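Local structure of putative beta-glucosidase (Bifidobacterium adolescentis, 5WAB) at residues S231-D236 and E250-Y255; S208-W213 and R239-N244. The protein acts as a glycosyl hydrolase family 3 beta-glucosidase, cleaving terminal glucose from beta-glucosides, and may also release arabinopyranose from ginsenoside Rb2. All coordinates share one frame; numbering follows the deposited sequence.

Contact 1 of 2, residues S231-D236 and E250-Y255; sequences SDWGAD and EMPPSY
Ser231-Asp232-Trp233 follows strand 228-230 of the barrel-like N-terminal domain and belongs to the Ser-Asp-Trp motif of glycosyl hydrolase family 3, whose aspartate is the nucleophile in characterised relatives. The chain reverses in a type II beta turn from Asp232 to Ala235, with Gly234 at its positive-phi position, and meets 250-255 at the cis peptide between Met251 and Pro252. Ser231 OG accepts the Met251 N-H at 3.2 Å in a nearly straight bond (171°). Its chi1 of 72° sets the hydroxyl between the backbone N and the carbonyl carbon. Gly234 N donates to an in-plane lone pair of Met251 O, 3.3 Å away, and Trp233 CA supplies a C-H contact to the same oxygen. One face of the indole is covered by Met251 CB, 3.8 Å from the centroid of the six-membered ring and almost on its normal, and by Pro252 N. Pro252 CD lies 3.5 Å from Trp233 CD1, while the bent methionine brings CE to 3.7 Å from Trp233 CZ2. Trp233 NE1 donates to Ala26 O, which helps to hold the ring's rotation. An alanine here would remove the indole and would probably leave Met251 and Pro252 poorly packed and the turn less firmly placed. Asp236 OD2 lies 3.5 Å from Glu250 CB; Asp236 OD1 is hydrogen-bonded to Ser242 OG, and Glu250 OE2 takes a very short bond (2.4 Å) from Ser254 OG. Asp232 OD1 accepts Trp233 N at 2.8 Å through its anti lone pair, and a glycerol, probably from crystallisation, lies beside this carboxylate. The N-H bond would tend to stabilise the charged form of Asp232, consistent with a nucleophile's place.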
loop_
_atom_site.group_PDB
_atom_site.type_symbol
_atom_site.label_atom_id
_atom_site.label_comp_id
_atom_site.label_asym_id
_atom_site.label_seq_id
_atom_site.Cartn_x
_atom_site.Cartn_y
_atom_site.Cartn_z
ATOM N N SER A 231 12.740 1.710 15.932
ATOM C CA SER A 231 11.668 2.631 16.246
ATOM C C SER A 231 11.543 3.679 15.150
ATOM O O SER A 231 12.495 3.973 14.421
ATOM C CB SER A 231 11.931 3.327 17.576
ATOM O OG SER A 231 12.994 4.253 17.416
ATOM N N ASP A 232 10.349 4.246 15.039
ATOM C CA ASP A 232 10.215 5.498 14.323
ATOM C C ASP A 232 10.911 6.607 15.110
ATOM O O ASP A 232 11.174 6.486 16.311
ATOM C CB ASP A 232 8.739 5.825 14.087
ATOM C CG ASP A 232 8.511 6.594 12.801
ATOM O OD1 ASP A 232 9.445 7.289 12.346
ATOM O OD2 ASP A 232 7.402 6.492 12.233
ATOM N N TRP A 233 11.199 7.707 14.425
ATOM C CA TRP A 233 12.077 8.724 14.988
ATOM C C TRP A 233 11.396 9.398 16.170
ATOM O O TRP A 233 10.467 10.196 16.002
ATOM C CB TRP A 233 12.478 9.733 13.915
ATOM C CG TRP A 233 13.715 9.340 13.134
ATOM C CD1 TRP A 233 14.820 10.117 12.923
ATOM C CD2 TRP A 233 13.986 8.083 12.494
ATOM N NE1 TRP A 233 15.749 9.431 12.184
ATOM C CE2 TRP A 233 15.265 8.181 11.910
ATOM C CE3 TRP A 233 13.270 6.891 12.349
ATOM C CZ2 TRP A 233 15.839 7.140 11.197
ATOM C CZ3 TRP A 233 13.847 5.854 11.646
ATOM C CH2 TRP A 233 15.116 5.988 11.074
ATOM N N GLY A 234 11.858 9.058 17.373
ATOM C CA GLY A 234 11.267 9.529 18.602
ATOM C C GLY A 234 10.296 8.568 19.247
ATOM O O GLY A 234 9.774 8.880 20.323
ATOM N N ALA A 235 10.034 7.412 18.624
ATOM C CA ALA A 235 9.033 6.480 19.133
ATOM C C ALA A 235 9.507 5.684 20.343
ATOM O O ALA A 235 8.678 5.082 21.031
ATOM C CB ALA A 235 8.600 5.514 18.031
ATOM N N ASP A 236 10.811 5.659 20.611
ATOM C CA ASP A 236 11.363 4.944 21.756
ATOM C C ASP A 236 11.321 5.883 22.956
ATOM O O ASP A 236 12.082 6.855 23.019
ATOM C CB ASP A 236 12.784 4.473 21.458
ATOM C CG ASP A 236 13.325 3.519 22.512
ATOM O OD1 ASP A 236 12.807 3.505 23.653
ATOM O OD2 ASP A 236 14.284 2.780 22.193
ATOM N N GLU A 250 17.170 2.062 18.675
ATOM C CA GLU A 250 16.574 3.374 18.892
ATOM C C GLU A 250 17.068 4.324 17.812
ATOM O O GLU A 250 18.277 4.431 17.577
ATOM C CB GLU A 250 16.934 3.934 20.269
ATOM C CG GLU A 250 16.361 5.331 20.522
ATOM C CD GLU A 250 17.179 6.164 21.508
ATOM O OE1 GLU A 250 18.413 5.991 21.567
ATOM O OE2 GLU A 250 16.586 7.003 22.221
ATOM N N MET A 251 16.130 5.002 17.148
ATOM C CA MET A 251 16.454 6.017 16.158
ATOM C C MET A 251 15.515 7.202 16.358
ATOM O O MET A 251 14.300 7.003 16.538
ATOM C CB MET A 251 16.333 5.473 14.733
ATOM C CG MET A 251 17.342 4.390 14.394
ATOM S SD MET A 251 19.042 4.963 14.281
ATOM C CE MET A 251 18.960 6.044 12.853
ATOM N N PRO A 252 16.035 8.435 16.377
ATOM C CA PRO A 252 17.469 8.717 16.352
ATOM C C PRO A 252 18.044 8.509 17.745
ATOM O O PRO A 252 17.266 8.379 18.691
ATOM C CB PRO A 252 17.527 10.184 15.923
ATOM C CG PRO A 252 16.285 10.769 16.495
ATOM C CD PRO A 252 15.236 9.674 16.407
ATOM N N PRO A 253 19.364 8.433 17.871
ATOM C CA PRO A 253 19.959 8.243 19.198
ATOM C C PRO A 253 19.705 9.446 20.095
ATOM O O PRO A 253 20.012 10.587 19.742
ATOM C CB PRO A 253 21.452 8.068 18.896
ATOM C CG PRO A 253 21.647 8.754 17.579
ATOM C CD PRO A 253 20.386 8.498 16.813
ATOM N N SER A 254 19.141 9.179 21.266
ATOM C CA SER A 254 19.001 10.182 22.310
ATOM C C SER A 254 20.226 10.250 23.209
ATOM O O SER A 254 20.215 10.986 24.204
ATOM C CB SER A 254 17.745 9.897 23.135
ATOM O OG SER A 254 17.779 8.584 23.661
ATOM N N TYR A 255 21.281 9.509 22.867
ATOM C CA TYR A 255 22.509 9.435 23.659
ATOM C C TYR A 255 22.204 8.975 25.085
ATOM O O TYR A 255 22.606 9.593 26.072
ATOM C CB TYR A 255 23.263 10.768 23.627
ATOM C CG TYR A 255 23.744 11.095 22.229
ATOM C CD1 TYR A 255 22.924 11.758 21.324
ATOM C CD2 TYR A 255 25.000 10.699 21.798
ATOM C CE1 TYR A 255 23.356 12.038 20.038
ATOM C CE2 TYR A 255 25.438 10.968 20.515
ATOM C CZ TYR A 255 24.614 11.638 19.640
ATOM O OH TYR A 255 25.049 11.910 18.362
#

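Contact 2 of 2, residues S208-W213 and R239-N244; sequences SAQNRW and RVASLN
Ser242 OG is the best-held polar atom: it sits between two acceptors, Asp236 OD1 and the carbonyl O of Asp238 one helical turn back, which share or compete for its one proton. With chi1 at -65°, OG lies beside its own backbone N and anti to the carbonyl carbon, which also sets it 3.1 Å from Ala209 O. That carbonyl receives a C-H contact from Ser242 CA at 3.3 Å, so a small residue lets the helix come close: the CA atoms of Gln210 and Ser242 are 4.4 Å apart. Alongside, the extended Gln210 chain lays its CG 3.7 Å from the methyl CB of Ala241. At the far end Arg212, stretched from CG to NE with CG anti to the backbone N, brings the edge of its guanidinium to the helix. Arg212 NH1 donates to Asn244 O at 2.6 Å, but the bond is bent (128°) and weak; Asn244 ND2 donates to Arg268 O. Gln210 and Arg212 also touch a crystal neighbour. Asn211 N-caps helix 212-222 through OD1 and Leu214 N. The packing joins the start of that crossover helix, between parallel strands 195-198 and 228-230, to the next helix around the barrel-like domain.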
loop_
_atom_site.group_PDB
_atom_site.type_symbol
_atom_site.label_atom_id
_atom_site.label_comp_id
_atom_site.label_asym_id
_atom_site.label_seq_id
_atom_site.Cartn_x
_atom_site.Cartn_y
_atom_site.Cartn_z
ATOM N N SER A 208 3.945 0.901 20.415
ATOM C CA SER A 208 4.495 -0.226 19.671
ATOM C C SER A 208 5.961 -0.465 20.017
ATOM O O SER A 208 6.407 -1.618 20.055
ATOM C CB SER A 208 4.324 0.001 18.166
ATOM O OG SER A 208 2.955 0.195 17.824
ATOM N N ALA A 209 6.719 0.600 20.292
ATOM C CA ALA A 209 8.136 0.459 20.604
ATOM C C ALA A 209 8.373 -0.304 21.895
ATOM O O ALA A 209 9.494 -0.761 22.139
ATOM C CB ALA A 209 8.786 1.841 20.695
ATOM N N GLN A 210 7.323 -0.494 22.686
ATOM C CA GLN A 210 7.376 -1.034 24.035
ATOM C C GLN A 210 6.502 -2.275 24.170
ATOM O O GLN A 210 6.333 -2.793 25.278
ATOM C CB GLN A 210 6.915 0.072 24.988
ATOM C CG GLN A 210 7.148 -0.098 26.458
ATOM C CD GLN A 210 6.832 1.186 27.186
ATOM O OE1 GLN A 210 7.102 2.266 26.675
ATOM N NE2 GLN A 210 6.235 1.081 28.363
ATOM N N ASN A 211 5.954 -2.764 23.064
ATOM C CA ASN A 211 4.923 -3.797 23.059
ATOM C C ASN A 211 5.602 -5.145 22.830
ATOM O O ASN A 211 5.890 -5.519 21.690
ATOM C CB ASN A 211 3.889 -3.492 21.978
ATOM C CG ASN A 211 2.592 -4.253 22.162
ATOM O OD1 ASN A 211 2.562 -5.327 22.769
ATOM N ND2 ASN A 211 1.509 -3.709 21.610
ATOM N N ARG A 212 5.857 -5.877 23.914
ATOM C CA ARG A 212 6.533 -7.163 23.778
ATOM C C ARG A 212 5.657 -8.178 23.052
ATOM O O ARG A 212 6.160 -8.993 22.267
ATOM C CB ARG A 212 6.938 -7.702 25.151
ATOM C CG ARG A 212 7.649 -9.036 25.082
ATOM C CD ARG A 212 8.272 -9.398 26.410
ATOM N NE ARG A 212 8.857 -10.732 26.374
ATOM C CZ ARG A 212 10.080 -11.001 25.917
ATOM N NH1 ARG A 212 10.854 -10.025 25.452
ATOM N NH2 ARG A 212 10.536 -12.249 25.925
ATOM N N TRP A 213 4.349 -8.151 23.308
ATOM C CA TRP A 213 3.445 -9.028 22.577
ATOM C C TRP A 213 3.558 -8.794 21.079
ATOM O O TRP A 213 3.629 -9.746 20.293
ATOM C CB TRP A 213 2.008 -8.816 23.049
ATOM C CG TRP A 213 1.004 -9.567 22.239
ATOM C CD1 TRP A 213 0.711 -10.895 22.330
ATOM C CD2 TRP A 213 0.152 -9.037 21.216
ATOM N NE1 TRP A 213 -0.270 -11.226 21.429
ATOM C CE2 TRP A 213 -0.633 -10.100 20.735
ATOM C CE3 TRP A 213 -0.024 -7.765 20.665
ATOM C CZ2 TRP A 213 -1.579 -9.931 19.725
ATOM C CZ3 TRP A 213 -0.964 -7.600 19.664
ATOM C CH2 TRP A 213 -1.726 -8.677 19.202
ATOM N N ARG A 239 14.077 3.394 27.126
ATOM C CA ARG A 239 15.151 2.604 26.530
ATOM C C ARG A 239 15.109 1.162 27.016
ATOM O O ARG A 239 15.189 0.223 26.217
ATOM C CB ARG A 239 16.507 3.232 26.841
ATOM C CG ARG A 239 16.812 4.513 26.080
ATOM C CD ARG A 239 16.811 4.304 24.572
ATOM N NE ARG A 239 17.648 3.184 24.142
ATOM C CZ ARG A 239 18.960 3.255 23.930
ATOM N NH1 ARG A 239 19.610 4.395 24.126
ATOM N NH2 ARG A 239 19.630 2.178 23.529
ATOM N N VAL A 240 14.995 0.964 28.330
ATOM C CA VAL A 240 15.016 -0.389 28.876
ATOM C C VAL A 240 13.763 -1.150 28.468
ATOM O O VAL A 240 13.837 -2.311 28.040
ATOM C CB VAL A 240 15.177 -0.345 30.408
ATOM C CG1 VAL A 240 15.205 -1.749 30.984
ATOM C CG2 VAL A 240 16.430 0.405 30.775
ATOM N N ALA A 241 12.597 -0.506 28.566
ATOM C CA ALA A 241 11.349 -1.186 28.228
ATOM C C ALA A 241 11.310 -1.582 26.758
ATOM O O ALA A 241 10.876 -2.690 26.419
ATOM C CB ALA A 241 10.156 -0.301 28.578
ATOM N N SER A 242 11.775 -0.697 25.871
ATOM C CA SER A 242 11.773 -1.011 24.445
ATOM C C SER A 242 12.686 -2.188 24.135
ATOM O O SER A 242 12.313 -3.084 23.370
ATOM C CB SER A 242 12.186 0.215 23.628
ATOM O OG SER A 242 11.234 1.258 23.753
ATOM N N LEU A 243 13.889 -2.203 24.714
ATOM C CA LEU A 243 14.807 -3.302 24.454
ATOM C C LEU A 243 14.225 -4.626 24.926
ATOM O O LEU A 243 14.329 -5.643 24.229
ATOM C CB LEU A 243 16.149 -3.051 25.138
ATOM C CG LEU A 243 17.249 -3.977 24.617
ATOM C CD1 LEU A 243 17.989 -3.333 23.447
ATOM C CD2 LEU A 243 18.199 -4.390 25.719
ATOM N N ASN A 244 13.600 -4.632 26.109
ATOM C CA ASN A 244 12.997 -5.857 26.619
ATOM C C ASN A 244 11.810 -6.289 25.775
ATOM O O ASN A 244 11.513 -7.484 25.695
ATOM C CB ASN A 244 12.579 -5.673 28.076
ATOM C CG ASN A 244 13.751 -5.764 29.038
ATOM O OD1 ASN A 244 14.763 -6.401 28.741
ATOM N ND2 ASN A 244 13.623 -5.125 30.197
#

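Overall arrangement
From the N terminus the segments run 208-213, 231-236, 239-244 and 250-255, so the two contacts cross: contact 2 closes a loop containing helix 212-222 and strand 228-230, and contact 1 closes an overlapping loop that starts inside the first and carries helix 239-245. Their centres lie 12 Å apart within the family 3 N-terminal domain. Asp236 and Ser242 join them through a probable hydrogen bond, and Ala235 O packs on Ala209 CB. Arg239 adds a long, weak ion pair to Glu250. Contact 1 ties the loop after strand 228-230 to the loop that follows helix 239-245, and contact 2 ties that helix to the start of helix 212-222.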